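Local coordinates for protein calreticulin, putative (PDB 5HCF) that probably acts as a lectin-like chaperone of the endoplasmic reticulum, binding glycans and peptides of other proteins through its globular domain, at residues G86-L91 and V211-W216; W133-R138 and E173-L178. All blocks are in the same frame, centred on the assembly; numbering follows the deposited sequence.

Interaction 1: residues G86-L91 and V211-W216; sequences GYIKLL and VGIDVW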
# COMPACT_ATOMS: atom_id res chain seq x y z
N GLY A 86 -0.54 0.77 8.23
CA GLY A 86 0.66 1.11 7.48
C GLY A 86 0.41 0.93 6.00
O GLY A 86 1.30 0.53 5.24
N TYR A 87 -0.81 1.24 5.57
CA TYR A 87 -1.21 1.06 4.19
C TYR A 87 -1.36 2.40 3.48
O TYR A 87 -1.63 3.42 4.11
CB TYR A 87 -2.52 0.28 4.11
CG TYR A 87 -3.61 0.85 5.00
CD1 TYR A 87 -4.43 1.89 4.55
CD2 TYR A 87 -3.81 0.37 6.28
CE1 TYR A 87 -5.43 2.42 5.36
CE2 TYR A 87 -4.81 0.89 7.10
CZ TYR A 87 -5.61 1.91 6.63
OH TYR A 87 -6.59 2.42 7.44
N ILE A 88 -1.20 2.39 2.16
CA ILE A 88 -1.37 3.59 1.35
C ILE A 88 -2.60 3.48 0.46
O ILE A 88 -3.17 2.39 0.31
CB ILE A 88 -0.14 3.87 0.46
CG1 ILE A 88 -0.09 2.86 -0.70
CG2 ILE A 88 1.14 3.83 1.28
CD1 ILE A 88 0.97 3.15 -1.73
N LYS A 89 -3.00 4.60 -0.13
CA LYS A 89 -4.15 4.63 -1.04
C LYS A 89 -3.80 5.31 -2.36
O LYS A 89 -3.03 6.27 -2.39
CB LYS A 89 -5.33 5.35 -0.39
CG LYS A 89 -5.89 4.67 0.85
CD LYS A 89 -7.04 5.48 1.42
CE LYS A 89 -7.84 4.70 2.44
NZ LYS A 89 -8.98 5.49 2.97
N LEU A 90 -4.38 4.81 -3.45
CA LEU A 90 -4.25 5.46 -4.75
C LEU A 90 -5.63 5.99 -5.15
O LEU A 90 -6.60 5.24 -5.20
CB LEU A 90 -3.71 4.48 -5.79
CG LEU A 90 -2.44 3.72 -5.40
CD1 LEU A 90 -2.01 2.76 -6.50
CD2 LEU A 90 -1.31 4.68 -5.06
N LEU A 91 -5.70 7.29 -5.43
CA LEU A 91 -6.99 7.94 -5.59
C LEU A 91 -7.11 8.70 -6.91
O LEU A 91 -6.14 9.29 -7.38
CB LEU A 91 -7.24 8.92 -4.44
CG LEU A 91 -6.90 8.46 -3.02
CD1 LEU A 91 -5.52 8.94 -2.59
CD2 LEU A 91 -7.96 8.92 -2.03
N VAL A 211 -1.55 9.92 -4.47
CA VAL A 211 -1.28 8.89 -3.47
C VAL A 211 -1.51 9.52 -2.10
O VAL A 211 -1.12 10.66 -1.87
CB VAL A 211 0.14 8.32 -3.57
CG1 VAL A 211 1.17 9.40 -3.31
CG2 VAL A 211 0.32 7.18 -2.59
N GLY A 212 -2.15 8.79 -1.20
CA GLY A 212 -2.41 9.32 0.13
C GLY A 212 -2.14 8.32 1.23
O GLY A 212 -2.29 7.11 1.04
N ILE A 213 -1.74 8.83 2.39
CA ILE A 213 -1.60 8.01 3.58
C ILE A 213 -2.68 8.40 4.57
O ILE A 213 -2.67 9.49 5.13
CB ILE A 213 -0.21 8.16 4.23
CG1 ILE A 213 0.84 7.44 3.38
CG2 ILE A 213 -0.22 7.58 5.62
CD1 ILE A 213 2.27 7.82 3.71
N ASP A 214 -3.61 7.48 4.76
CA ASP A 214 -4.75 7.69 5.64
C ASP A 214 -4.81 6.54 6.63
O ASP A 214 -5.38 5.49 6.34
CB ASP A 214 -6.04 7.79 4.83
CG ASP A 214 -7.28 7.61 5.67
OD1 ASP A 214 -7.30 8.10 6.82
OD2 ASP A 214 -8.23 6.95 5.19
N VAL A 215 -4.19 6.72 7.80
CA VAL A 215 -4.11 5.64 8.78
C VAL A 215 -4.38 6.12 10.20
O VAL A 215 -4.23 7.30 10.50
CB VAL A 215 -2.73 4.95 8.76
CG1 VAL A 215 -2.44 4.38 7.39
CG2 VAL A 215 -1.64 5.92 9.19
N TRP A 216 -4.79 5.19 11.05
CA TRP A 216 -4.90 5.42 12.48
C TRP A 216 -3.79 4.66 13.19
O TRP A 216 -3.53 3.50 12.87
CB TRP A 216 -6.28 5.00 13.00
CG TRP A 216 -6.32 4.68 14.47
CD1 TRP A 216 -6.20 3.45 15.05
CD2 TRP A 216 -6.49 5.61 15.54
NE1 TRP A 216 -6.28 3.56 16.42
CE2 TRP A 216 -6.46 4.88 16.75
CE3 TRP A 216 -6.66 7.00 15.60
CZ2 TRP A 216 -6.60 5.48 17.99
CZ3 TRP A 216 -6.80 7.60 16.84
CH2 TRP A 216 -6.77 6.84 18.02
O HOH W 1 -4.07 5.01 3.82
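Tyr87 opens the contact by presenting a ring face to Val215, whose CG1 lies over the ring centre, 4.0 Å from the centroid and 8° off the normal, a CH-pi contact. Tyr87 CE1 comes within 3.2 Å of Asp214 O, and a bound acetic acid, probably a crystallisation component, lies about 3 Å from the Tyr87 side chain. Here the strands have not yet paired directly: one water receives Asp214 N-H and donates to both Tyr87 O and Asp214 O, bridging the gap. Ile88 turns to the other side, its CG2 near Ile213 CG1 and its CD1 near Val211 CG2, and also packs on Val71 and Phe73 of strand 69-76. Regular antiparallel pairing begins at Lys89, a hydrogen-bonded pair with Gly212: Lys89 N to Gly212 O and Gly212 N to Lys89 O are both 2.9 Å. The extended Lys89 side chain forms a salt bridge: Lys89 NZ lies 2.8 Å from Asp214 OD2, on the anti lone pair of that oxygen. Leu90 and Val211 form the next, non-hydrogen-bonded pair, Leu90 CD2 to Val211 CG2 3.9 Å. Hydrophobic groups thus join the sheets on the Ile88 and Leu90 face, whereas Tyr87, Lys89 and Asp214 gather a ring, an ammonium and a carboxylate on the other, consistent with the carbohydrate site of calreticulin relatives.

Interaction 2: residues W133-R138 and E173-L178; sequences WSKRIR and EEDWSL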
# COMPACT_ATOMS: atom_id res chain seq x y z
N TRP A 133 -10.02 -7.94 -0.41
CA TRP A 133 -9.32 -9.13 -0.85
C TRP A 133 -9.74 -10.36 -0.04
O TRP A 133 -9.72 -10.34 1.19
CB TRP A 133 -7.81 -8.90 -0.72
CG TRP A 133 -6.92 -9.93 -1.35
CD1 TRP A 133 -7.23 -10.76 -2.39
CD2 TRP A 133 -5.57 -10.22 -0.99
NE1 TRP A 133 -6.15 -11.55 -2.69
CE2 TRP A 133 -5.11 -11.24 -1.85
CE3 TRP A 133 -4.70 -9.72 -0.02
CZ2 TRP A 133 -3.83 -11.77 -1.77
CZ3 TRP A 133 -3.42 -10.24 0.06
CH2 TRP A 133 -2.99 -11.25 -0.81
N SER A 134 -10.13 -11.43 -0.73
CA SER A 134 -10.61 -12.63 -0.06
C SER A 134 -9.52 -13.36 0.73
O SER A 134 -9.82 -14.06 1.69
CB SER A 134 -11.25 -13.60 -1.07
OG SER A 134 -10.28 -14.11 -1.96
N LYS A 135 -8.26 -13.22 0.32
CA LYS A 135 -7.16 -13.90 0.99
C LYS A 135 -6.63 -13.08 2.15
O LYS A 135 -6.53 -11.86 2.06
CB LYS A 135 -6.04 -14.22 0.00
CG LYS A 135 -6.46 -15.15 -1.12
CD LYS A 135 -5.27 -15.81 -1.79
CE LYS A 135 -5.73 -16.98 -2.65
NZ LYS A 135 -4.65 -17.52 -3.52
N ARG A 136 -6.26 -13.75 3.24
CA ARG A 136 -5.80 -13.04 4.42
C ARG A 136 -4.35 -13.43 4.73
O ARG A 136 -4.09 -14.48 5.32
CB ARG A 136 -6.70 -13.34 5.63
CG ARG A 136 -8.18 -13.11 5.34
CD ARG A 136 -9.05 -13.13 6.59
NE ARG A 136 -9.15 -11.82 7.23
CZ ARG A 136 -8.30 -11.33 8.12
NH1 ARG A 136 -7.23 -12.02 8.48
NH2 ARG A 136 -8.51 -10.12 8.62
N ILE A 137 -3.41 -12.60 4.28
CA ILE A 137 -1.99 -12.79 4.59
C ILE A 137 -1.55 -11.87 5.72
O ILE A 137 -1.67 -10.64 5.62
CB ILE A 137 -1.10 -12.55 3.36
CG1 ILE A 137 -1.05 -13.80 2.48
CG2 ILE A 137 0.31 -12.18 3.80
CD1 ILE A 137 -2.34 -14.10 1.78
N ARG A 138 -1.03 -12.45 6.79
CA ARG A 138 -0.48 -11.67 7.90
C ARG A 138 0.91 -11.14 7.55
O ARG A 138 1.70 -11.83 6.91
CB ARG A 138 -0.42 -12.50 9.18
CG ARG A 138 -1.78 -12.88 9.75
CD ARG A 138 -1.61 -13.62 11.06
NE ARG A 138 -2.84 -13.65 11.85
CZ ARG A 138 -3.02 -12.97 12.98
NH1 ARG A 138 -2.04 -12.23 13.47
NH2 ARG A 138 -4.18 -13.05 13.63
N GLU A 173 -10.85 -11.96 -10.60
CA GLU A 173 -12.22 -12.43 -10.62
C GLU A 173 -12.48 -13.50 -9.55
O GLU A 173 -13.58 -13.61 -9.02
CB GLU A 173 -12.56 -12.98 -12.01
CG GLU A 173 -14.01 -13.35 -12.20
CD GLU A 173 -14.29 -13.87 -13.60
OE1 GLU A 173 -15.19 -14.72 -13.76
OE2 GLU A 173 -13.59 -13.43 -14.54
N GLU A 174 -11.45 -14.29 -9.25
CA GLU A 174 -11.58 -15.40 -8.32
C GLU A 174 -11.25 -15.03 -6.87
O GLU A 174 -11.87 -15.55 -5.94
CB GLU A 174 -10.68 -16.55 -8.79
CG GLU A 174 -11.04 -17.10 -10.18
CD GLU A 174 -10.10 -18.20 -10.66
OE1 GLU A 174 -8.96 -18.29 -10.16
OE2 GLU A 174 -10.49 -18.98 -11.55
N ASP A 175 -10.30 -14.13 -6.66
CA ASP A 175 -9.86 -13.79 -5.30
C ASP A 175 -10.51 -12.53 -4.72
O ASP A 175 -10.20 -12.13 -3.60
CB ASP A 175 -8.34 -13.64 -5.25
CG ASP A 175 -7.62 -14.90 -5.69
OD1 ASP A 175 -8.28 -15.95 -5.80
OD2 ASP A 175 -6.41 -14.83 -5.94
N TRP A 176 -11.39 -11.90 -5.50
CA TRP A 176 -12.27 -10.84 -5.01
C TRP A 176 -13.71 -11.18 -5.40
O TRP A 176 -13.92 -12.01 -6.28
CB TRP A 176 -11.90 -9.47 -5.58
CG TRP A 176 -10.71 -8.82 -4.97
CD1 TRP A 176 -10.72 -7.82 -4.04
CD2 TRP A 176 -9.33 -9.08 -5.26
NE1 TRP A 176 -9.44 -7.45 -3.72
CE2 TRP A 176 -8.56 -8.21 -4.46
CE3 TRP A 176 -8.67 -9.97 -6.11
CZ2 TRP A 176 -7.17 -8.21 -4.48
CZ3 TRP A 176 -7.29 -9.96 -6.14
CH2 TRP A 176 -6.55 -9.09 -5.33
N SER A 177 -14.68 -10.54 -4.76
CA SER A 177 -16.07 -10.64 -5.20
C SER A 177 -16.42 -9.45 -6.08
O SER A 177 -16.98 -8.46 -5.62
CB SER A 177 -17.03 -10.72 -4.01
OG SER A 177 -16.71 -11.81 -3.17
N LEU A 178 -16.06 -9.55 -7.36
CA LEU A 178 -16.25 -8.45 -8.30
C LEU A 178 -17.45 -8.69 -9.20
O LEU A 178 -18.26 -7.79 -9.41
CB LEU A 178 -15.00 -8.25 -9.16
CG LEU A 178 -13.72 -8.00 -8.37
CD1 LEU A 178 -12.51 -7.88 -9.30
CD2 LEU A 178 -13.88 -6.75 -7.51
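Ser134 grips the backbone carbonyl of Asp175 twice, at the end of helix 172-175 in this legume-lectin-like fold. Ser134 N bonds Asp175 O at 3.0 Å, with an N-H...O angle of 157° and the donor nearly in line with the C=O bond, while Ser134 OG donates to Asp175 O from above the carbonyl plane at 2.6 Å. At chi1 67°, OG stands between the backbone N and carbonyl carbon of Ser134, near enough to its N-H to share that oxygen. Lys135 comes near the Asp175 carboxylate without a salt bridge, Lys135 NZ to Asp175 OD2 being 4.0 Å; OD2 is hydrogen-bonded instead to Tyr158 OH, the hydroxyl that also bonds Trp133 NE1. Thus Tyr158 ties both segments together from outside. Inward of these polar groups, the indoles of Trp133 and Trp176 form an offset stack: the five-membered ring of Trp133 and the six-membered ring of Trp176 have centroids 4.2 Å apart and planes inclined by 20°. Trp176 NE1 is held by Ile122 O, helping to set the ring's rotation. At the closest approach, Trp133 CD1 lies over one Trp176 face, offset toward the rim, 3.3 Å from Trp176 CZ2.

Overall arrangement
From the N terminus, the chain first enters interaction 1 through strand 83-91, then runs through 107-114 and 117-126 to 129-132, one of the two outermost strands of that seven-stranded sheet. The loop that follows supplies residues 133-138. The chain then crosses to the other sheet, passing through strands 145-152, 157-162 and 165-171, and helix 172-175 closes interaction 2 after 34 intervening residues. Only later does strand 208-217 return beside strand 83-91 and close interaction 1, so interaction 2 is nested within the 119-residue loop. The two contacts do not touch: their centres are 19 Å apart. Interaction 1 joins neighbouring strands inside one sheet; interaction 2 links segments following strands of the two sheets.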